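Local coordinates for glutamate ABC superfamily ATP binding cassette transporter, binding protein (Enterococcus faecium DO, PDB 5EYF) that binds glutamate as the extracellular solute-binding component of an ABC transporter and probably delivers it to the membrane permease for uptake, at the glutamic acid site and the interface of chains A and B. Numbering follows the deposited sequence. Chains: chain A/B, Glutamate ABC superfamily ATP binding cassette transporter, binding protein.

Contact 1 is the closed glutamate pocket inside chain A, and contact 2 is one patch of the two-fold symmetric interface between chains A and B; the centres of their C-alpha atoms lie about 17 Å apart. They share no residue but are joined in sequence: A:Asn197 of contact 2 directly precedes A:Glu198 of contact 1, at the start of strand 198-200, and helix 136-144 opens with A:Thr136 at the ligand and closes at residue 144, the histidine B:His144 in the other chain. Partner contacts therefore fall next to ligand-binding segments, although the dimer may be a crystal arrangement.

Contact 1: the glutamic acid site. Residues chain A 22, 67, 70, 84-87, 92, 136-137, 156, 174, 177, 198, 200. With GLU (glutamic acid), chain C.
Two arginines reach the ligand on different torsions. A:Arg70 leaves its backbone with CG in the crowded position between N and the carbonyl carbon (chi1 60°), whereas A:Arg92 has CG anti to the carbonyl carbon (chi1 -67°); both chains then run extended from CG to NE, and each guanidinium grips the ligand end-on through NH1 and NH2. A:Arg92 meets the ligand alpha-carboxylate almost flat, NH1 to GLU O at 2.8 Å and NH2 to GLU OXT, with the carboxylate carbon at the in-plane edge of the guanidinium. The backbone N of A:Thr87 also donates to GLU O, nearly straight at 173°, and A:Thr136 OG1 supplies a second donor to OXT.

A:Arg70 instead straddles the side-chain carboxylate, NH1 to GLU OE1 at 2.9 Å and NH2 to OE2, both oxygens being approached from above their plane. Its guanidinium is sandwiched between A:Ser67 CA and CG of selenomethionine A:Met86, which should fix its rotation. GLU OE1 is also gripped by A:Lys22 NZ from above the plane at 2.8 Å and by A:Thr85 OG1 on the anti lone pair; A:Ser67 OG donates to GLU OE2 at 2.7 Å. Water 1 links OE2, OXT and A:Thr136 N. The positive charges expected on A:Lys22 and A:Arg70, with the hydroxyls of A:Ser67 and A:Thr85, read the distal carboxylate and probably favour its ionised form.

The ligand amino group, GLU N, donates to A:Asp174 OD2 (2.7 Å, syn lone pair), A:Thr87 OG1 and the carbonyl A:Thr85 O. A:Tyr200 OH takes the anti lone pair of A:Asp174 OD2 at 2.6 Å and so positions the aspartate, as A:Glu198 OE1 orients the A:Thr87 hydroxyl. A:Ile177 CD1 touches the aliphatic CG.

With 278 of 282 Å² of its surface hidden, the glutamate is enclosed in the interdomain cleft typical of family 3 solute-binding proteins, between the loop 84-87 with A:Arg70 and A:Arg92 and the starts of helices 136-144, 156-164 and 175-182.

Contact 2: the interface of chains A and B. Residues chain A 104, 197, 241-242; chain B 144, 195-197.
A:Glu241 loses 78 Å² of its own surface to chain B, more than any other residue of this patch. Beyond CB, with chi1 at -96°, the chain bends at chi2, and A:Glu241 CG lies 4.0 Å from B:Thr196 CA. A:Glu241 CD follows at 3.8 Å from B:Thr196 CA, and the two side chains cross obliquely. At the tip the carboxylate divides its contacts. A:Glu241 OE2 accepts from the backbone N of B:Asn197 at 2.9 Å; the bond is fairly straight (164° at H), but the N-H arrives from above the carboxylate plane. The same A:Glu241 OE2 lies 3.4 Å from B:Thr196 CB. A:Glu241 OE1 points to the in-plane edge of the B:His144 ring, 3.9 Å from B:His144 CE1, tip to tip with the planes 62° apart; that histidine is poorly ordered, so any electrostatic attraction is tentative.

B:Asn197 answers with its own side chain, CG anti to the carbonyl carbon. B:Asn197 ND2 donates to the backbone A:Glu241 O at 3.0 Å, coming from well above the carbonyl plane, and more weakly to A:Asp104 O. One residue thus clasps A:Glu241 at both its main-chain carbonyl and its carboxylate. Near the symmetry axis A:Asn197 and B:Asn197 slide past each other in opposite directions.

Whether this pairing persists in solution the structure alone does not show. The patch joins the C-terminal tail of chain A, after helix 227-235, and its strand 103-105 to the loop leading into strand 198-200 of chain B.

Contact 1: the glutamic acid site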
ATOM      1  N   LYS A  22     -20.977   2.455  -0.623  1.00 13.77           N
ATOM      2  CA  LYS A  22     -21.306   3.863  -0.458  1.00 14.23           C
ATOM      3  C   LYS A  22     -22.255   4.301  -1.564  1.00 14.21           C
ATOM      4  O   LYS A  22     -22.272   3.733  -2.664  1.00 14.69           O
ATOM      5  CB  LYS A  22     -20.052   4.748  -0.501  1.00 14.19           C
ATOM      6  CG  LYS A  22     -18.948   4.339   0.503  1.00 13.85           C
ATOM      7  CD  LYS A  22     -19.496   4.397   1.926  1.00 13.70           C
ATOM      8  CE  LYS A  22     -18.406   4.194   2.995  1.00 13.30           C
ATOM      9  NZ  LYS A  22     -17.587   5.456   3.219  1.00 13.42           N
ATOM     10  N   SER A  67     -19.585   4.970   6.534  1.00 14.76           N
ATOM     11  CA  SER A  67     -18.504   4.500   7.384  1.00 15.59           C
ATOM     12  C   SER A  67     -19.018   4.154   8.770  1.00 15.54           C
ATOM     13  O   SER A  67     -18.467   3.273   9.442  1.00 17.01           O
ATOM     14  CB  SER A  67     -17.404   5.550   7.466  1.00 15.45           C
ATOM     15  OG  SER A  67     -16.863   5.788   6.175  1.00 16.35           O
ATOM     16  N   ARG A  70     -21.595   0.634   8.291  1.00 15.69           N
ATOM     17  CA  ARG A  70     -21.252  -0.556   7.512  1.00 14.79           C
ATOM     18  C   ARG A  70     -20.993  -1.787   8.395  1.00 14.82           C
ATOM     19  O   ARG A  70     -21.516  -2.860   8.099  1.00 16.38           O
ATOM     20  CB  ARG A  70     -20.068  -0.271   6.565  1.00 14.95           C
ATOM     21  CG  ARG A  70     -18.735   0.178   7.187  1.00 14.52           C
ATOM     22  CD  ARG A  70     -17.822   0.724   6.127  1.00 13.48           C
ATOM     23  NE  ARG A  70     -16.684   1.357   6.826  1.00 13.47           N
ATOM     24  CZ  ARG A  70     -15.836   2.237   6.267  1.00 11.92           C
ATOM     25  NH1 ARG A  70     -15.886   2.529   4.953  1.00 11.86           N
ATOM     26  NH2 ARG A  70     -14.929   2.815   7.019  1.00 13.74           N
ATOM     27  N   ALA A  84     -16.735  -0.744   0.309  1.00 11.75           N
ATOM     28  CA  ALA A  84     -17.174   0.629   0.584  1.00 10.93           C
ATOM     29  C   ALA A  84     -15.989   1.442   1.076  1.00 11.71           C
ATOM     30  O   ALA A  84     -15.940   1.841   2.241  1.00 12.19           O
ATOM     31  CB  ALA A  84     -18.317   0.666   1.606  1.00 13.21           C
ATOM     32  N   THR A  85     -15.016   1.642   0.177  1.00 11.83           N
ATOM     33  CA  THR A  85     -13.749   2.358   0.441  1.00 10.81           C
ATOM     34  C   THR A  85     -13.229   2.096   1.844  1.00 11.64           C
ATOM     35  O   THR A  85     -12.902   3.022   2.589  1.00 11.76           O
ATOM     36  CB  THR A  85     -13.892   3.865   0.213  1.00 11.02           C
ATOM     37  OG1 THR A  85     -14.845   4.461   1.115  1.00 12.33           O
ATOM     38  CG2 THR A  85     -14.329   4.133  -1.203  1.00 11.65           C
HETATM   39  N   MSE A  86     -13.200   0.809   2.218  1.00 11.17           N
HETATM   40  CA  MSE A  86     -12.976   0.443   3.597  1.00 10.70           C
HETATM   41  C   MSE A  86     -11.557  -0.058   3.841  1.00 10.64           C
HETATM   42  O   MSE A  86     -11.197  -1.142   3.395  1.00 12.46           O
HETATM   43  CB  MSE A  86     -13.968  -0.634   4.007  1.00 11.60           C
HETATM   44  CG  MSE A  86     -13.946  -0.925   5.552  1.00 13.16           C
HETATM   45 SE   MSE A  86     -15.345  -2.203   5.906  0.75 15.36          SE
HETATM   46  CE  MSE A  86     -14.979  -2.434   7.830  1.00 14.38           C
ATOM     47  N   THR A  87     -10.785   0.704   4.603  1.00 11.47           N
ATOM     48  CA  THR A  87      -9.426   0.280   4.908  1.00 11.57           C
ATOM     49  C   THR A  87      -9.404  -0.945   5.816  1.00 10.55           C
ATOM     50  O   THR A  87     -10.125  -1.017   6.817  1.00 12.81           O
ATOM     51  CB  THR A  87      -8.663   1.416   5.567  1.00 11.27           C
ATOM     52  OG1 THR A  87      -8.685   2.544   4.673  1.00 12.59           O
ATOM     53  CG2 THR A  87      -7.205   1.019   5.825  1.00 12.95           C
ATOM     54  N   ARG A  92     -10.447  -3.025  13.183  1.00 15.09           N
ATOM     55  CA  ARG A  92     -11.656  -3.557  12.584  1.00 13.58           C
ATOM     56  C   ARG A  92     -11.654  -5.073  12.556  1.00 13.75           C
ATOM     57  O   ARG A  92     -12.735  -5.678  12.588  1.00 15.18           O
ATOM     58  CB  ARG A  92     -11.853  -2.990  11.171  1.00 13.33           C
ATOM     59  CG  ARG A  92     -12.136  -1.508  11.184  1.00 13.94           C
ATOM     60  CD  ARG A  92     -12.009  -0.834   9.817  1.00 13.67           C
ATOM     61  NE  ARG A  92     -12.262   0.581   9.966  1.00 13.65           N
ATOM     62  CZ  ARG A  92     -12.196   1.473   8.978  1.00 11.42           C
ATOM     63  NH1 ARG A  92     -11.839   1.116   7.752  1.00 13.32           N
ATOM     64  NH2 ARG A  92     -12.515   2.736   9.232  1.00 13.44           N
ATOM     65  N   THR A 136     -11.819   7.898  10.428  1.00 17.12           N
ATOM     66  CA  THR A 136     -10.399   7.663  10.646  1.00 15.60           C
ATOM     67  C   THR A 136      -9.599   8.853  10.165  1.00 16.05           C
ATOM     68  O   THR A 136      -8.598   9.218  10.789  1.00 17.31           O
ATOM     69  CB  THR A 136      -9.931   6.416   9.902  1.00 14.40           C
ATOM     70  OG1 THR A 136     -10.211   6.575   8.499  1.00 14.40           O
ATOM     71  CG2 THR A 136     -10.594   5.158  10.489  1.00 15.61           C
ATOM     72  N   SER A 137     -10.060   9.494   9.082  1.00 15.16           N
ATOM     73  CA  SER A 137      -9.364  10.647   8.530  1.00 15.19           C
ATOM     74  C   SER A 137      -9.234  11.754   9.554  1.00 17.05           C
ATOM     75  O   SER A 137      -8.184  12.405   9.650  1.00 17.60           O
ATOM     76  CB  SER A 137     -10.123  11.160   7.305  1.00 14.03           C
ATOM     77  OG  SER A 137     -10.536  10.087   6.457  1.00 15.13           O
ATOM     78  N   TYR A 156     -18.993  13.937   3.136  1.00 19.09           N
ATOM     79  CA  TYR A 156     -18.080  14.558   2.176  1.00 19.27           C
ATOM     80  C   TYR A 156     -18.692  15.789   1.547  1.00 19.73           C
ATOM     81  O   TYR A 156     -17.992  16.777   1.313  1.00 20.14           O
ATOM     82  CB  TYR A 156     -17.691  13.590   1.064  1.00 18.51           C
ATOM     83  CG  TYR A 156     -17.078  12.295   1.524  1.00 17.11           C
ATOM     84  CD1 TYR A 156     -16.020  12.276   2.421  1.00 16.21           C
ATOM     85  CD2 TYR A 156     -17.570  11.082   1.059  1.00 18.53           C
ATOM     86  CE1 TYR A 156     -15.465  11.061   2.826  1.00 15.58           C
ATOM     87  CE2 TYR A 156     -17.021   9.895   1.456  1.00 17.29           C
ATOM     88  CZ  TYR A 156     -15.969   9.894   2.337  1.00 15.84           C
ATOM     89  OH  TYR A 156     -15.429   8.678   2.751  1.00 14.82           O
ATOM     90  N   ASP A 174      -9.392  10.027   1.874  1.00 12.42           N
ATOM     91  CA  ASP A 174      -8.505   9.254   1.005  1.00 11.24           C
ATOM     92  C   ASP A 174      -8.271   9.976  -0.315  1.00 11.94           C
ATOM     93  O   ASP A 174      -9.188  10.594  -0.863  1.00 13.01           O
ATOM     94  CB  ASP A 174      -9.089   7.874   0.700  1.00 11.36           C
ATOM     95  CG  ASP A 174      -9.258   7.002   1.936  1.00 12.01           C
ATOM     96  OD1 ASP A 174      -8.690   7.322   3.021  1.00 13.07           O
ATOM     97  OD2 ASP A 174      -9.935   5.946   1.772  1.00 12.49           O
ATOM     98  N   ILE A 177     -10.761   9.268  -3.120  1.00 13.83           N
ATOM     99  CA  ILE A 177     -12.050   9.914  -2.888  1.00 13.98           C
ATOM    100  C   ILE A 177     -11.963  11.394  -3.228  1.00 16.36           C
ATOM    101  O   ILE A 177     -12.847  11.949  -3.895  1.00 18.86           O
ATOM    102  CB  ILE A 177     -12.469   9.673  -1.428  1.00 14.04           C
ATOM    103  CG1 ILE A 177     -12.669   8.167  -1.193  1.00 13.85           C
ATOM    104  CG2 ILE A 177     -13.728  10.475  -1.076  1.00 16.09           C
ATOM    105  CD1 ILE A 177     -13.031   7.844   0.257  1.00 15.60           C
ATOM    106  N   GLU A 198      -3.925   3.391   3.021  1.00 11.67           N
ATOM    107  CA  GLU A 198      -5.331   3.002   3.180  1.00 10.51           C
ATOM    108  C   GLU A 198      -5.632   1.857   2.227  1.00 10.91           C
ATOM    109  O   GLU A 198      -6.247   2.062   1.177  1.00 11.20           O
ATOM    110  CB  GLU A 198      -6.275   4.195   2.928  1.00 11.25           C
ATOM    111  CG  GLU A 198      -5.999   5.399   3.789  1.00 11.33           C
ATOM    112  CD  GLU A 198      -6.332   5.228   5.266  1.00 12.81           C
ATOM    113  OE1 GLU A 198      -7.201   4.412   5.654  1.00 14.16           O
ATOM    114  OE2 GLU A 198      -5.699   5.953   6.073  1.00 14.65           O
ATOM    115  N   TYR A 200      -7.686  -0.920   0.742  1.00 10.01           N
ATOM    116  CA  TYR A 200      -9.102  -1.290   0.849  1.00  8.96           C
ATOM    117  C   TYR A 200      -9.264  -2.802   0.795  1.00 10.02           C
ATOM    118  O   TYR A 200      -8.637  -3.480  -0.033  1.00 11.27           O
ATOM    119  CB  TYR A 200      -9.899  -0.700  -0.297  1.00  8.76           C
ATOM    120  CG  TYR A 200     -10.012   0.799  -0.342  1.00  8.46           C
ATOM    121  CD1 TYR A 200      -9.529   1.624   0.688  1.00  9.95           C
ATOM    122  CD2 TYR A 200     -10.596   1.412  -1.455  1.00 10.26           C
ATOM    123  CE1 TYR A 200      -9.692   3.043   0.622  1.00 10.59           C
ATOM    124  CE2 TYR A 200     -10.717   2.794  -1.538  1.00 10.72           C
ATOM    125  CZ  TYR A 200     -10.259   3.592  -0.522  1.00 10.31           C
ATOM    126  OH  TYR A 200     -10.406   4.965  -0.615  1.00 12.37           O
TER
HETATM  127  N   GLU C 301     -10.695   4.359   3.827  1.00 11.98           N
HETATM  128  CA  GLU C 301     -10.841   5.086   5.077  1.00 12.34           C
HETATM  129  C   GLU C 301     -11.492   4.192   6.116  1.00 13.26           C
HETATM  130  O   GLU C 301     -11.988   3.116   5.763  1.00 12.87           O
HETATM  131  CB  GLU C 301     -11.649   6.397   4.898  1.00 13.13           C
HETATM  132  CG  GLU C 301     -12.880   6.305   3.984  1.00 13.17           C
HETATM  133  CD  GLU C 301     -14.079   5.601   4.638  1.00 14.89           C
HETATM  134  OE1 GLU C 301     -14.863   5.011   3.870  1.00 13.97           O
HETATM  135  OE2 GLU C 301     -14.216   5.618   5.895  1.00 16.12           O
HETATM  136  OXT GLU C 301     -11.504   4.572   7.312  1.00 16.11           O
HETATM  137  O   HOH W   1     -13.658   6.456   8.577  1.00 19.72           O

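Contact 2: the interface of chains A and B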
ATOM      1  N   ASP A 104      -5.146   0.408  -3.323  1.00 11.64           N
ATOM      2  CA  ASP A 104      -4.207   1.016  -2.375  1.00 12.14           C
ATOM      3  C   ASP A 104      -4.360   2.538  -2.365  1.00 11.24           C
ATOM      4  O   ASP A 104      -3.764   3.247  -3.187  1.00 14.10           O
ATOM      5  CB  ASP A 104      -2.743   0.652  -2.713  1.00 13.84           C
ATOM      6  CG  ASP A 104      -2.358  -0.732  -2.259  1.00 17.22           C
ATOM      7  OD1 ASP A 104      -2.662  -1.099  -1.110  1.00 17.40           O
ATOM      8  OD2 ASP A 104      -1.633  -1.425  -3.014  1.00 22.66           O
ATOM      9  N   ASN A 197      -1.252   4.960   4.648  1.00 12.60           N
ATOM     10  CA  ASN A 197      -1.653   3.897   3.732  1.00 11.23           C
ATOM     11  C   ASN A 197      -3.074   3.437   4.052  1.00 11.37           C
ATOM     12  O   ASN A 197      -3.397   3.155   5.218  1.00 13.76           O
ATOM     13  CB  ASN A 197      -0.673   2.721   3.795  1.00 14.09           C
ATOM     14  CG  ASN A 197       0.662   3.056   3.161  1.00 15.15           C
ATOM     15  OD1 ASN A 197       0.741   3.875   2.212  1.00 16.01           O
ATOM     16  ND2 ASN A 197       1.722   2.454   3.676  1.00 17.75           N
ATOM     17  N   GLU A 241      -1.352   4.511  -9.381  1.00 21.03           N
ATOM     18  CA  GLU A 241      -0.729   4.166  -8.085  1.00 20.78           C
ATOM     19  C   GLU A 241      -1.619   3.280  -7.212  1.00 19.05           C
ATOM     20  O   GLU A 241      -1.117   2.468  -6.424  1.00 20.06           O
ATOM     21  CB  GLU A 241      -0.385   5.426  -7.264  1.00 24.12           C
ATOM     22  CG  GLU A 241       1.049   6.022  -7.322  1.00 27.65           C
ATOM     23  CD  GLU A 241       2.192   5.095  -7.729  1.00 28.31           C
ATOM     24  OE1 GLU A 241       2.759   5.372  -8.811  1.00 31.48           O
ATOM     25  OE2 GLU A 241       2.598   4.169  -6.977  1.00 24.31           O
ATOM     26  N   GLY A 242      -2.920   3.420  -7.323  1.00 14.72           N
ATOM     27  CA  GLY A 242      -3.825   2.653  -6.474  1.00 13.93           C
ATOM     28  C   GLY A 242      -4.007   1.211  -6.891  1.00 13.53           C
ATOM     29  O   GLY A 242      -4.544   0.409  -6.125  1.00 14.53           O
TER
ATOM     30  N   HIS B 144       6.984  11.904 -11.437  1.00 30.35           N
ATOM     31  CA  HIS B 144       6.268  12.769 -10.509  1.00 31.49           C
ATOM     32  C   HIS B 144       6.901  14.149 -10.386  1.00 32.01           C
ATOM     33  O   HIS B 144       6.260  15.065  -9.868  1.00 33.10           O
ATOM     34  CB  HIS B 144       6.183  12.084  -9.139  1.00 32.25           C
ATOM     35  CG  HIS B 144       5.245  10.917  -9.123  1.00 34.37           C
ATOM     36  ND1 HIS B 144       5.668   9.615  -9.296  1.00 37.09           N
ATOM     37  CD2 HIS B 144       3.898  10.863  -9.002  1.00 37.30           C
ATOM     38  CE1 HIS B 144       4.624   8.806  -9.249  1.00 38.77           C
ATOM     39  NE2 HIS B 144       3.536   9.538  -9.088  1.00 39.22           N
ATOM     40  N   PHE B 195       4.700   9.699  -2.350  1.00 15.72           N
ATOM     41  CA  PHE B 195       4.069   9.998  -3.630  1.00 16.12           C
ATOM     42  C   PHE B 195       4.003   8.779  -4.545  1.00 14.50           C
ATOM     43  O   PHE B 195       3.589   8.905  -5.706  1.00 15.28           O
ATOM     44  CB  PHE B 195       4.753  11.195  -4.334  1.00 16.01           C
ATOM     45  CG  PHE B 195       6.248  11.056  -4.525  1.00 15.58           C
ATOM     46  CD1 PHE B 195       6.766  10.494  -5.688  1.00 15.80           C
ATOM     47  CD2 PHE B 195       7.128  11.492  -3.542  1.00 16.43           C
ATOM     48  CE1 PHE B 195       8.173  10.369  -5.858  1.00 15.23           C
ATOM     49  CE2 PHE B 195       8.512  11.381  -3.703  1.00 15.86           C
ATOM     50  CZ  PHE B 195       9.033  10.815  -4.849  1.00 15.44           C
ATOM     51  N   THR B 196       4.374   7.601  -4.041  1.00 14.86           N
ATOM     52  CA  THR B 196       4.062   6.346  -4.703  1.00 14.54           C
ATOM     53  C   THR B 196       3.615   5.340  -3.656  1.00 14.74           C
ATOM     54  O   THR B 196       3.797   5.544  -2.448  1.00 15.24           O
ATOM     55  CB  THR B 196       5.253   5.737  -5.432  1.00 14.13           C
ATOM     56  OG1 THR B 196       6.191   5.251  -4.461  1.00 14.74           O
ATOM     57  CG2 THR B 196       5.936   6.748  -6.366  1.00 15.03           C
ATOM     58  N   ASN B 197       3.068   4.218  -4.121  1.00 14.32           N
ATOM     59  CA  ASN B 197       2.956   3.035  -3.274  1.00 13.94           C
ATOM     60  C   ASN B 197       4.046   2.054  -3.669  1.00 14.31           C
ATOM     61  O   ASN B 197       4.267   1.824  -4.856  1.00 15.31           O
ATOM     62  CB  ASN B 197       1.578   2.398  -3.427  1.00 15.17           C
ATOM     63  CG  ASN B 197       0.499   3.307  -2.935  1.00 16.24           C
ATOM     64  OD1 ASN B 197       0.689   4.030  -1.950  1.00 16.19           O
ATOM     65  ND2 ASN B 197      -0.623   3.310  -3.623  1.00 18.49           N
TER